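Local coordinates for protein class I phosphodiesterase PDEB1 (Leishmania major, PDB 2R8Q) that belongs to the class I phosphodiesterases and folds into an all-helical catalytic domain that carries a zinc and a magnesium ion and 3-isobutyl-1-methylxanthine, at residues L134-V139 with D209-T214; F151-D156 with G167-L172; E182-S185 with D190-E193. All coordinates share one frame; numbering follows the deposited sequence.

Contact 1. Residues L134-V139 with D209-T214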
ATOM      1  N   LEU A 134      12.813  15.268  10.468  1.00 14.27           N
ATOM      2  CA  LEU A 134      13.802  14.331  10.992  1.00 15.56           C
ATOM      3  C   LEU A 134      13.229  12.925  11.153  1.00 14.61           C
ATOM      4  O   LEU A 134      13.910  11.937  10.863  1.00 13.77           O
ATOM      5  CB  LEU A 134      14.359  14.849  12.322  1.00 15.27           C
ATOM      6  CG  LEU A 134      15.187  16.129  12.157  1.00 16.25           C
ATOM      7  CD1 LEU A 134      15.503  16.727  13.521  1.00 17.66           C
ATOM      8  CD2 LEU A 134      16.474  15.814  11.403  1.00 18.25           C
ATOM      9  N   VAL A 135      11.983  12.836  11.609  1.00 14.65           N
ATOM     10  CA  VAL A 135      11.318  11.553  11.781  1.00 16.04           C
ATOM     11  C   VAL A 135      11.111  10.913  10.409  1.00 15.59           C
ATOM     12  O   VAL A 135      11.334   9.717  10.229  1.00 15.96           O
ATOM     13  CB  VAL A 135       9.943  11.736  12.472  1.00 18.28           C
ATOM     14  CG1 VAL A 135       9.108  10.464  12.347  1.00 20.14           C
ATOM     15  CG2 VAL A 135      10.153  12.096  13.935  1.00 21.20           C
ATOM     16  N   THR A 136      10.692  11.726   9.442  1.00 15.40           N
ATOM     17  CA  THR A 136      10.443  11.244   8.088  1.00 15.09           C
ATOM     18  C   THR A 136      11.685  10.608   7.468  1.00 15.55           C
ATOM     19  O   THR A 136      11.589   9.626   6.733  1.00 14.04           O
ATOM     20  CB  THR A 136       9.948  12.391   7.184  1.00 14.83           C
ATOM     21  OG1 THR A 136       8.715  12.897   7.708  1.00 15.41           O
ATOM     22  CG2 THR A 136       9.710  11.899   5.763  1.00 17.91           C
ATOM     23  N   ALA A 137      12.855  11.161   7.765  1.00 14.74           N
ATOM     24  CA  ALA A 137      14.083  10.601   7.221  1.00 15.37           C
ATOM     25  C   ALA A 137      14.198   9.102   7.525  1.00 14.23           C
ATOM     26  O   ALA A 137      14.641   8.326   6.686  1.00 14.60           O
ATOM     27  CB  ALA A 137      15.293  11.347   7.785  1.00 16.40           C
ATOM     28  N   LEU A 138      13.779   8.693   8.719  1.00 14.22           N
ATOM     29  CA  LEU A 138      13.884   7.293   9.115  1.00 13.85           C
ATOM     30  C   LEU A 138      12.919   6.334   8.421  1.00 13.82           C
ATOM     31  O   LEU A 138      13.180   5.133   8.361  1.00 15.12           O
ATOM     32  CB  LEU A 138      13.727   7.168  10.638  1.00 15.96           C
ATOM     33  CG  LEU A 138      14.789   7.906  11.459  1.00 18.69           C
ATOM     34  CD1 LEU A 138      14.445   7.831  12.942  1.00 20.21           C
ATOM     35  CD2 LEU A 138      16.160   7.293  11.192  1.00 17.44           C
ATOM     36  N   VAL A 139      11.815   6.850   7.890  1.00 13.73           N
ATOM     37  CA  VAL A 139      10.835   5.996   7.227  1.00 14.03           C
ATOM     38  C   VAL A 139      10.837   6.133   5.710  1.00 13.50           C
ATOM     39  O   VAL A 139      10.172   5.364   5.027  1.00 14.46           O
ATOM     40  CB  VAL A 139       9.384   6.324   7.681  1.00 14.17           C
ATOM     41  CG1 VAL A 139       9.277   6.285   9.200  1.00 16.34           C
ATOM     42  CG2 VAL A 139       8.970   7.691   7.150  1.00 14.86           C
ATOM     43  N   ASP A 209       4.131  13.903   2.042  1.00 15.10           N
ATOM     44  CA  ASP A 209       4.592  14.783   0.970  1.00 15.79           C
ATOM     45  C   ASP A 209       6.097  14.650   0.791  1.00 15.67           C
ATOM     46  O   ASP A 209       6.603  14.586  -0.333  1.00 15.67           O
ATOM     47  CB  ASP A 209       4.277  16.253   1.274  1.00 17.84           C
ATOM     48  CG  ASP A 209       2.803  16.584   1.133  1.00 20.76           C
ATOM     49  OD1 ASP A 209       2.092  15.868   0.390  1.00 23.31           O
ATOM     50  OD2 ASP A 209       2.366  17.579   1.750  1.00 23.31           O
ATOM     51  N   CYS A 210       6.813  14.617   1.909  1.00 15.59           N
ATOM     52  CA  CYS A 210       8.262  14.507   1.871  1.00 13.11           C
ATOM     53  C   CYS A 210       8.748  13.187   1.288  1.00 14.64           C
ATOM     54  O   CYS A 210       9.671  13.170   0.478  1.00 15.23           O
ATOM     55  CB  CYS A 210       8.840  14.718   3.271  1.00 14.55           C
ATOM     56  SG  CYS A 210       8.847  16.460   3.753  1.00 17.14           S
ATOM     57  N   VAL A 211       8.130  12.082   1.691  1.00 14.21           N
ATOM     58  CA  VAL A 211       8.537  10.786   1.162  1.00 13.87           C
ATOM     59  C   VAL A 211       8.247  10.717  -0.339  1.00 13.22           C
ATOM     60  O   VAL A 211       9.080  10.263  -1.121  1.00 14.32           O
ATOM     61  CB  VAL A 211       7.799   9.620   1.862  1.00 12.42           C
ATOM     62  CG1 VAL A 211       8.209   8.294   1.233  1.00 15.00           C
ATOM     63  CG2 VAL A 211       8.127   9.607   3.343  1.00 14.54           C
ATOM     64  N   LEU A 212       7.065  11.167  -0.743  1.00 14.64           N
ATOM     65  CA  LEU A 212       6.721  11.115  -2.158  1.00 14.86           C
ATOM     66  C   LEU A 212       7.648  11.996  -2.988  1.00 16.41           C
ATOM     67  O   LEU A 212       7.906  11.709  -4.162  1.00 17.88           O
ATOM     68  CB  LEU A 212       5.263  11.532  -2.370  1.00 15.00           C
ATOM     69  CG  LEU A 212       4.214  10.612  -1.730  1.00 16.17           C
ATOM     70  CD1 LEU A 212       2.819  11.169  -2.007  1.00 16.98           C
ATOM     71  CD2 LEU A 212       4.346   9.197  -2.281  1.00 18.40           C
ATOM     72  N   ALA A 213       8.150  13.063  -2.376  1.00 14.91           N
ATOM     73  CA  ALA A 213       9.048  13.984  -3.067  1.00 16.35           C
ATOM     74  C   ALA A 213      10.421  13.382  -3.363  1.00 17.28           C
ATOM     75  O   ALA A 213      11.178  13.943  -4.153  1.00 18.94           O
ATOM     76  CB  ALA A 213       9.216  15.261  -2.252  1.00 17.16           C
ATOM     77  N   THR A 214      10.746  12.250  -2.742  1.00 16.65           N
ATOM     78  CA  THR A 214      12.052  11.629  -2.972  1.00 15.62           C
ATOM     79  C   THR A 214      12.151  10.796  -4.248  1.00 16.12           C
ATOM     80  O   THR A 214      13.221  10.282  -4.565  1.00 16.91           O
ATOM     81  CB  THR A 214      12.499  10.745  -1.785  1.00 15.77           C
ATOM     82  OG1 THR A 214      11.541   9.701  -1.569  1.00 16.82           O
ATOM     83  CG2 THR A 214      12.651  11.584  -0.521  1.00 15.24           C
TER
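The CG2 methyl of T136 lies over the CG2 methyl of V211, 3.7 Å away, and joins two helices of the all-helical phosphodiesterase catalytic domain: 134-139 lies on helix 127-139, and 209-214 lies on helix 197-212 and the chain that follows. The backbones are nearest at the same pair, with 7.2 Å between T136 CA and V211 CA. Residue T136 points its CB at the other helix. With OG1 beside the backbone N (chi1 -61°), CG2 falls anti to the N, beside the carbonyl carbon, and faces V211, while OG1 bonds to the carbonyl O of V132 one turn earlier; the hydroxyl is thus satisfied within its own helix and the threonine meets its neighbour as an apolar group. The same T136 CG2 also reaches C210 CB at 3.9 Å, touching the methylene rather than the sulfur. One turn on from T136, V139 CG2 approaches V211 CG2 more loosely, at 4.3 Å, so a single valine methyl serves both residues of helix 127-139. All four touching residues are buried, close to the middle of the chain. Helix 171-184 flanks the contact, with H176 and C177 against V211 and A180 against V139. The V211 side chain is about 7 Å from the magnesium ion, and H140, a zinc-site residue, directly follows V139. The V211 carbonyl takes two bonds, from T214 N and from T214 OG1, the latter at 2.6 Å from V211 O and in the carbonyl plane.

Contact 2. Residues F151-D156 with G167-L172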
ATOM      1  N   PHE A 151      12.639  -0.934 -12.441  1.00 17.90           N
ATOM      2  CA  PHE A 151      12.743  -2.386 -12.399  1.00 18.06           C
ATOM      3  C   PHE A 151      11.370  -3.045 -12.307  1.00 18.98           C
ATOM      4  O   PHE A 151      11.083  -4.002 -13.033  1.00 18.54           O
ATOM      5  CB  PHE A 151      13.612  -2.807 -11.209  1.00 18.29           C
ATOM      6  CG  PHE A 151      13.789  -4.293 -11.073  1.00 18.68           C
ATOM      7  CD1 PHE A 151      12.853  -5.061 -10.385  1.00 17.81           C
ATOM      8  CD2 PHE A 151      14.905  -4.923 -11.617  1.00 18.69           C
ATOM      9  CE1 PHE A 151      13.028  -6.438 -10.237  1.00 20.60           C
ATOM     10  CE2 PHE A 151      15.091  -6.294 -11.477  1.00 18.88           C
ATOM     11  CZ  PHE A 151      14.148  -7.056 -10.781  1.00 20.51           C
ATOM     12  N   TYR A 152      10.518  -2.527 -11.428  1.00 18.97           N
ATOM     13  CA  TYR A 152       9.187  -3.094 -11.259  1.00 20.17           C
ATOM     14  C   TYR A 152       8.360  -3.034 -12.534  1.00 21.74           C
ATOM     15  O   TYR A 152       7.573  -3.937 -12.820  1.00 22.53           O
ATOM     16  CB  TYR A 152       8.453  -2.386 -10.120  1.00 19.89           C
ATOM     17  CG  TYR A 152       9.092  -2.633  -8.776  1.00 20.29           C
ATOM     18  CD1 TYR A 152       9.988  -1.716  -8.226  1.00 21.19           C
ATOM     19  CD2 TYR A 152       8.831  -3.804  -8.071  1.00 21.45           C
ATOM     20  CE1 TYR A 152      10.608  -1.963  -7.006  1.00 20.51           C
ATOM     21  CE2 TYR A 152       9.447  -4.064  -6.851  1.00 22.98           C
ATOM     22  CZ  TYR A 152      10.334  -3.140  -6.325  1.00 22.44           C
ATOM     23  OH  TYR A 152      10.950  -3.403  -5.122  1.00 23.98           O
ATOM     24  N   LEU A 153       8.548  -1.973 -13.309  1.00 22.90           N
ATOM     25  CA  LEU A 153       7.812  -1.813 -14.553  1.00 26.01           C
ATOM     26  C   LEU A 153       8.388  -2.705 -15.652  1.00 26.62           C
ATOM     27  O   LEU A 153       7.648  -3.393 -16.355  1.00 27.01           O
ATOM     28  CB  LEU A 153       7.849  -0.348 -14.994  1.00 28.22           C
ATOM     29  CG  LEU A 153       7.249   0.661 -14.010  1.00 31.90           C
ATOM     30  CD1 LEU A 153       7.397   2.069 -14.567  1.00 33.82           C
ATOM     31  CD2 LEU A 153       5.781   0.336 -13.765  1.00 31.81           C
ATOM     32  N   LYS A 154       9.711  -2.700 -15.782  1.00 26.20           N
ATOM     33  CA  LYS A 154      10.390  -3.497 -16.805  1.00 26.58           C
ATOM     34  C   LYS A 154      10.178  -5.005 -16.689  1.00 25.35           C
ATOM     35  O   LYS A 154      10.136  -5.710 -17.699  1.00 26.24           O
ATOM     36  CB  LYS A 154      11.898  -3.231 -16.774  1.00 29.19           C
ATOM     37  CG  LYS A 154      12.316  -1.821 -17.131  1.00 34.73           C
ATOM     38  CD  LYS A 154      13.834  -1.696 -17.065  1.00 38.45           C
ATOM     39  CE  LYS A 154      14.308  -0.313 -17.473  1.00 41.04           C
ATOM     40  NZ  LYS A 154      15.783  -0.175 -17.314  1.00 44.70           N
ATOM     41  N   THR A 155      10.052  -5.497 -15.462  1.00 23.50           N
ATOM     42  CA  THR A 155       9.896  -6.928 -15.224  1.00 23.29           C
ATOM     43  C   THR A 155       8.466  -7.416 -15.010  1.00 25.54           C
ATOM     44  O   THR A 155       8.256  -8.566 -14.622  1.00 27.26           O
ATOM     45  CB  THR A 155      10.728  -7.362 -14.006  1.00 22.59           C
ATOM     46  OG1 THR A 155      10.276  -6.650 -12.845  1.00 21.22           O
ATOM     47  CG2 THR A 155      12.204  -7.056 -14.234  1.00 22.09           C
ATOM     48  N   ASP A 156       7.490  -6.552 -15.260  1.00 27.68           N
ATOM     49  CA  ASP A 156       6.090  -6.923 -15.078  1.00 30.34           C
ATOM     50  C   ASP A 156       5.822  -7.446 -13.668  1.00 29.63           C
ATOM     51  O   ASP A 156       5.009  -8.352 -13.475  1.00 31.13           O
ATOM     52  CB  ASP A 156       5.681  -7.988 -16.104  1.00 34.05           C
ATOM     53  CG  ASP A 156       5.575  -7.435 -17.513  1.00 38.27           C
ATOM     54  OD1 ASP A 156       6.588  -6.920 -18.034  1.00 40.73           O
ATOM     55  OD2 ASP A 156       4.475  -7.515 -18.100  1.00 41.22           O
ATOM     56  N   GLY A 167      -2.396   4.320 -11.395  1.00 31.49           N
ATOM     57  CA  GLY A 167      -2.108   5.645 -11.914  1.00 33.51           C
ATOM     58  C   GLY A 167      -0.922   6.358 -11.286  1.00 34.89           C
ATOM     59  O   GLY A 167      -0.552   7.449 -11.721  1.00 36.12           O
ATOM     60  N   ASN A 168      -0.321   5.756 -10.266  1.00 35.21           N
ATOM     61  CA  ASN A 168       0.828   6.372  -9.608  1.00 35.14           C
ATOM     62  C   ASN A 168       2.116   5.636  -9.965  1.00 33.90           C
ATOM     63  O   ASN A 168       2.238   4.434  -9.733  1.00 34.06           O
ATOM     64  CB  ASN A 168       0.622   6.384  -8.092  1.00 37.07           C
ATOM     65  CG  ASN A 168       1.782   7.013  -7.355  1.00 38.12           C
ATOM     66  OD1 ASN A 168       2.853   6.417  -7.243  1.00 39.62           O
ATOM     67  ND2 ASN A 168       1.582   8.230  -6.856  1.00 38.74           N
ATOM     68  N   ASN A 169       3.077   6.370 -10.520  1.00 32.68           N
ATOM     69  CA  ASN A 169       4.348   5.790 -10.937  1.00 31.77           C
ATOM     70  C   ASN A 169       5.409   5.701  -9.839  1.00 29.50           C
ATOM     71  O   ASN A 169       6.490   5.154 -10.062  1.00 30.45           O
ATOM     72  CB  ASN A 169       4.909   6.575 -12.125  1.00 36.50           C
ATOM     73  CG  ASN A 169       6.127   5.912 -12.737  1.00 39.72           C
ATOM     74  OD1 ASN A 169       6.079   4.747 -13.132  1.00 42.76           O
ATOM     75  ND2 ASN A 169       7.226   6.654 -12.824  1.00 42.26           N
ATOM     76  N   SER A 170       5.111   6.237  -8.660  1.00 25.84           N
ATOM     77  CA  SER A 170       6.061   6.183  -7.552  1.00 22.67           C
ATOM     78  C   SER A 170       5.822   4.906  -6.756  1.00 22.08           C
ATOM     79  O   SER A 170       5.363   4.947  -5.615  1.00 21.76           O
ATOM     80  CB  SER A 170       5.897   7.403  -6.643  1.00 22.24           C
ATOM     81  OG  SER A 170       6.159   8.599  -7.356  1.00 24.14           O
ATOM     82  N   VAL A 171       6.142   3.779  -7.386  1.00 21.24           N
ATOM     83  CA  VAL A 171       5.974   2.450  -6.806  1.00 20.82           C
ATOM     84  C   VAL A 171       6.531   2.329  -5.391  1.00 20.01           C
ATOM     85  O   VAL A 171       5.805   2.028  -4.443  1.00 19.84           O
ATOM     86  CB  VAL A 171       6.667   1.384  -7.686  1.00 22.59           C
ATOM     87  CG1 VAL A 171       6.372  -0.003  -7.150  1.00 23.85           C
ATOM     88  CG2 VAL A 171       6.208   1.522  -9.138  1.00 25.41           C
ATOM     89  N   LEU A 172       7.831   2.562  -5.262  1.00 17.96           N
ATOM     90  CA  LEU A 172       8.509   2.460  -3.977  1.00 17.47           C
ATOM     91  C   LEU A 172       8.054   3.468  -2.931  1.00 16.54           C
ATOM     92  O   LEU A 172       7.772   3.099  -1.790  1.00 16.11           O
ATOM     93  CB  LEU A 172      10.018   2.612  -4.182  1.00 17.86           C
ATOM     94  CG  LEU A 172      10.760   1.405  -4.751  1.00 20.38           C
ATOM     95  CD1 LEU A 172      12.077   1.850  -5.361  1.00 22.07           C
ATOM     96  CD2 LEU A 172      10.982   0.389  -3.651  1.00 23.00           C
TER
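Y152 turns one face of its ring to V171, whose CG1 methyl sits 4.1 Å from Y152 CG. The chi1 of Y152 (-66°) keeps the ring beside its backbone N; V171 CG1, anti to its own N (chi1 -174°), lies over one face of it. L172 comes in obliquely farther along the tyrosine; its CG is 4.1 Å from Y152 CE1, and its CD2 is equally near both CE1 and the phenolic OH. Toward the exposed margin, the extended side chain of N169 brings OD1 to 3.3 Å from the CD1 methyl of L153, a van der Waals touch. Within 151-156, T155 OG1 and T155 N reach F151 O from opposite faces of its carbonyl plane, and T155 CG2 rests over the centre of the F151 ring. L159 of helix 158-166 packs on both Y152 and V171, and N149 OD1 accepts from L172 N. Helix 149-154 ends in a Schellman motif with D156, at positive phi, as its C-prime residue; an Asx turn, in which N168 OD1 accepts from S170 N at 2.7 Å, leads into helix 171-184, whose L172 side chain lies about 6 Å from the magnesium ion of this phosphodiesterase fold.

Contact 3. Residues E182-S185 with D190-E193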
ATOM      1  N   GLU A 182       1.863   2.090   9.033  1.00 18.10           N
ATOM      2  CA  GLU A 182       1.747   0.857   9.806  1.00 19.23           C
ATOM      3  C   GLU A 182       2.510   0.972  11.126  1.00 18.91           C
ATOM      4  O   GLU A 182       1.978   0.668  12.197  1.00 19.41           O
ATOM      5  CB  GLU A 182       2.298  -0.313   8.988  1.00 21.78           C
ATOM      6  CG  GLU A 182       2.377  -1.625   9.740  1.00 28.18           C
ATOM      7  CD  GLU A 182       3.039  -2.713   8.919  1.00 31.20           C
ATOM      8  OE1 GLU A 182       2.503  -3.051   7.841  1.00 32.31           O
ATOM      9  OE2 GLU A 182       4.096  -3.225   9.350  1.00 34.95           O
ATOM     10  N   ILE A 183       3.764   1.407  11.046  1.00 17.54           N
ATOM     11  CA  ILE A 183       4.589   1.562  12.240  1.00 17.93           C
ATOM     12  C   ILE A 183       3.970   2.534  13.245  1.00 18.63           C
ATOM     13  O   ILE A 183       3.883   2.237  14.438  1.00 18.74           O
ATOM     14  CB  ILE A 183       6.003   2.073  11.871  1.00 17.40           C
ATOM     15  CG1 ILE A 183       6.756   0.993  11.094  1.00 19.76           C
ATOM     16  CG2 ILE A 183       6.761   2.473  13.126  1.00 19.02           C
ATOM     17  CD1 ILE A 183       8.091   1.461  10.528  1.00 20.27           C
ATOM     18  N   LEU A 184       3.537   3.691  12.754  1.00 19.15           N
ATOM     19  CA  LEU A 184       2.949   4.721  13.602  1.00 19.00           C
ATOM     20  C   LEU A 184       1.586   4.369  14.185  1.00 19.00           C
ATOM     21  O   LEU A 184       1.125   5.029  15.115  1.00 20.25           O
ATOM     22  CB  LEU A 184       2.854   6.039  12.826  1.00 19.85           C
ATOM     23  CG  LEU A 184       4.213   6.634  12.460  1.00 18.51           C
ATOM     24  CD1 LEU A 184       4.040   7.764  11.455  1.00 21.24           C
ATOM     25  CD2 LEU A 184       4.908   7.126  13.727  1.00 20.47           C
ATOM     26  N   SER A 185       0.943   3.336  13.647  1.00 19.73           N
ATOM     27  CA  SER A 185      -0.370   2.929  14.146  1.00 20.01           C
ATOM     28  C   SER A 185      -0.239   2.221  15.491  1.00 22.38           C
ATOM     29  O   SER A 185      -1.232   2.000  16.183  1.00 22.94           O
ATOM     30  CB  SER A 185      -1.068   2.003  13.143  1.00 20.07           C
ATOM     31  OG  SER A 185      -0.442   0.734  13.081  1.00 21.76           O
ATOM     32  N   ASP A 190       4.352   5.277  18.315  1.00 17.29           N
ATOM     33  CA  ASP A 190       3.767   6.471  17.718  1.00 17.92           C
ATOM     34  C   ASP A 190       4.437   7.759  18.194  1.00 18.23           C
ATOM     35  O   ASP A 190       4.065   8.322  19.227  1.00 19.35           O
ATOM     36  CB  ASP A 190       2.261   6.495  18.005  1.00 18.18           C
ATOM     37  CG  ASP A 190       1.578   7.730  17.454  1.00 19.87           C
ATOM     38  OD1 ASP A 190       2.146   8.382  16.553  1.00 20.23           O
ATOM     39  OD2 ASP A 190       0.459   8.044  17.917  1.00 23.60           O
ATOM     40  N   VAL A 191       5.424   8.230  17.432  1.00 17.41           N
ATOM     41  CA  VAL A 191       6.151   9.441  17.792  1.00 16.34           C
ATOM     42  C   VAL A 191       5.343  10.727  17.611  1.00 16.58           C
ATOM     43  O   VAL A 191       5.852  11.821  17.843  1.00 16.50           O
ATOM     44  CB  VAL A 191       7.489   9.550  17.020  1.00 16.40           C
ATOM     45  CG1 VAL A 191       8.401   8.394  17.416  1.00 16.74           C
ATOM     46  CG2 VAL A 191       7.241   9.540  15.519  1.00 17.98           C
ATOM     47  N   PHE A 192       4.088  10.582  17.194  1.00 17.15           N
ATOM     48  CA  PHE A 192       3.187  11.723  17.030  1.00 16.94           C
ATOM     49  C   PHE A 192       2.149  11.653  18.157  1.00 19.44           C
ATOM     50  O   PHE A 192       1.155  12.384  18.153  1.00 18.78           O
ATOM     51  CB  PHE A 192       2.460  11.653  15.679  1.00 18.47           C
ATOM     52  CG  PHE A 192       3.351  11.857  14.480  1.00 17.76           C
ATOM     53  CD1 PHE A 192       2.935  11.432  13.220  1.00 18.55           C
ATOM     54  CD2 PHE A 192       4.585  12.488  14.599  1.00 17.99           C
ATOM     55  CE1 PHE A 192       3.739  11.631  12.095  1.00 20.14           C
ATOM     56  CE2 PHE A 192       5.396  12.692  13.476  1.00 18.18           C
ATOM     57  CZ  PHE A 192       4.967  12.260  12.225  1.00 18.41           C
ATOM     58  N   GLU A 193       2.402  10.773  19.125  1.00 19.49           N
ATOM     59  CA  GLU A 193       1.488  10.558  20.248  1.00 19.80           C
ATOM     60  C   GLU A 193       1.145  11.803  21.063  1.00 20.47           C
ATOM     61  O   GLU A 193       0.065  11.880  21.647  1.00 20.90           O
ATOM     62  CB  GLU A 193       2.055   9.480  21.188  1.00 18.92           C
ATOM     63  CG  GLU A 193       3.238   9.939  22.040  1.00 19.60           C
ATOM     64  CD  GLU A 193       3.801   8.829  22.913  1.00 21.07           C
ATOM     65  OE1 GLU A 193       3.045   7.888  23.234  1.00 22.87           O
ATOM     66  OE2 GLU A 193       4.993   8.907  23.284  1.00 19.78           O
TER
HETATM   67  O   HOH W   1      -1.218   5.726  16.356  1.00 40.56           O
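L184, on helix 171-184, packs against the type I beta turn 190-193, whose first part is also an Asx turn, in the connection to helix 197-212 of the helical phosphodiesterase domain. D190 comes first: its CB lies 3.4 Å from L184 O, and the backbones come close here, with L184 CA and D190 CA 4.5 Å apart. Its carboxylate, carried opposite the backbone N (chi1 178°), folds over its own turn, and D190 OD1 receives F192 N at 3.0 Å from above the carboxylate plane. That bond holds the acid against the turn it closes. V191 follows, with CG2 between its backbone N and carbonyl carbon, where it meets the CD2 methyl of L184 at 3.8 Å; F86 of helix 80-92 packs on both residues. F192 points its CB toward 182-185, and its ring atom CE1 lies 3.9 Å from L184 CD1, the methyl approaching obliquely. The two branches of L184 are therefore divided between neighbouring residues, CD2 to the valine and CD1 to the phenylalanine. Y204 of helix 197-212 touches L184 and stacks edge-to-face with F192. E193 completes the beta turn through its N to D190 O, and its carboxylate forms a salt bridge with R79. On the polar side, a water donates to L184 O at 2.7 Å and, weakly, to D190 OD2 at 3.3 Å.

How the contacts relate
Contact 1 brings together the outer parts of the region, helix 127-139 and residues 209-214 on and after helix 197-212, and both other contacts fall in the chain between them. Contact 2 closes first, at the start of helix 171-184; contact 3 follows toward that helix's other end, its centre 28 Å away. Contacts 1 and 3, with centres 14 Å apart, touch directly where V135 CG1 packs on V191 CG2 at 3.8 Å. Contacts 1 and 2 are 19 Å apart between centres and do not touch, but each has residues meeting the second subunit. Helix 171-184 thus links the magnesium side of the domain with the turn leading into helix 197-212.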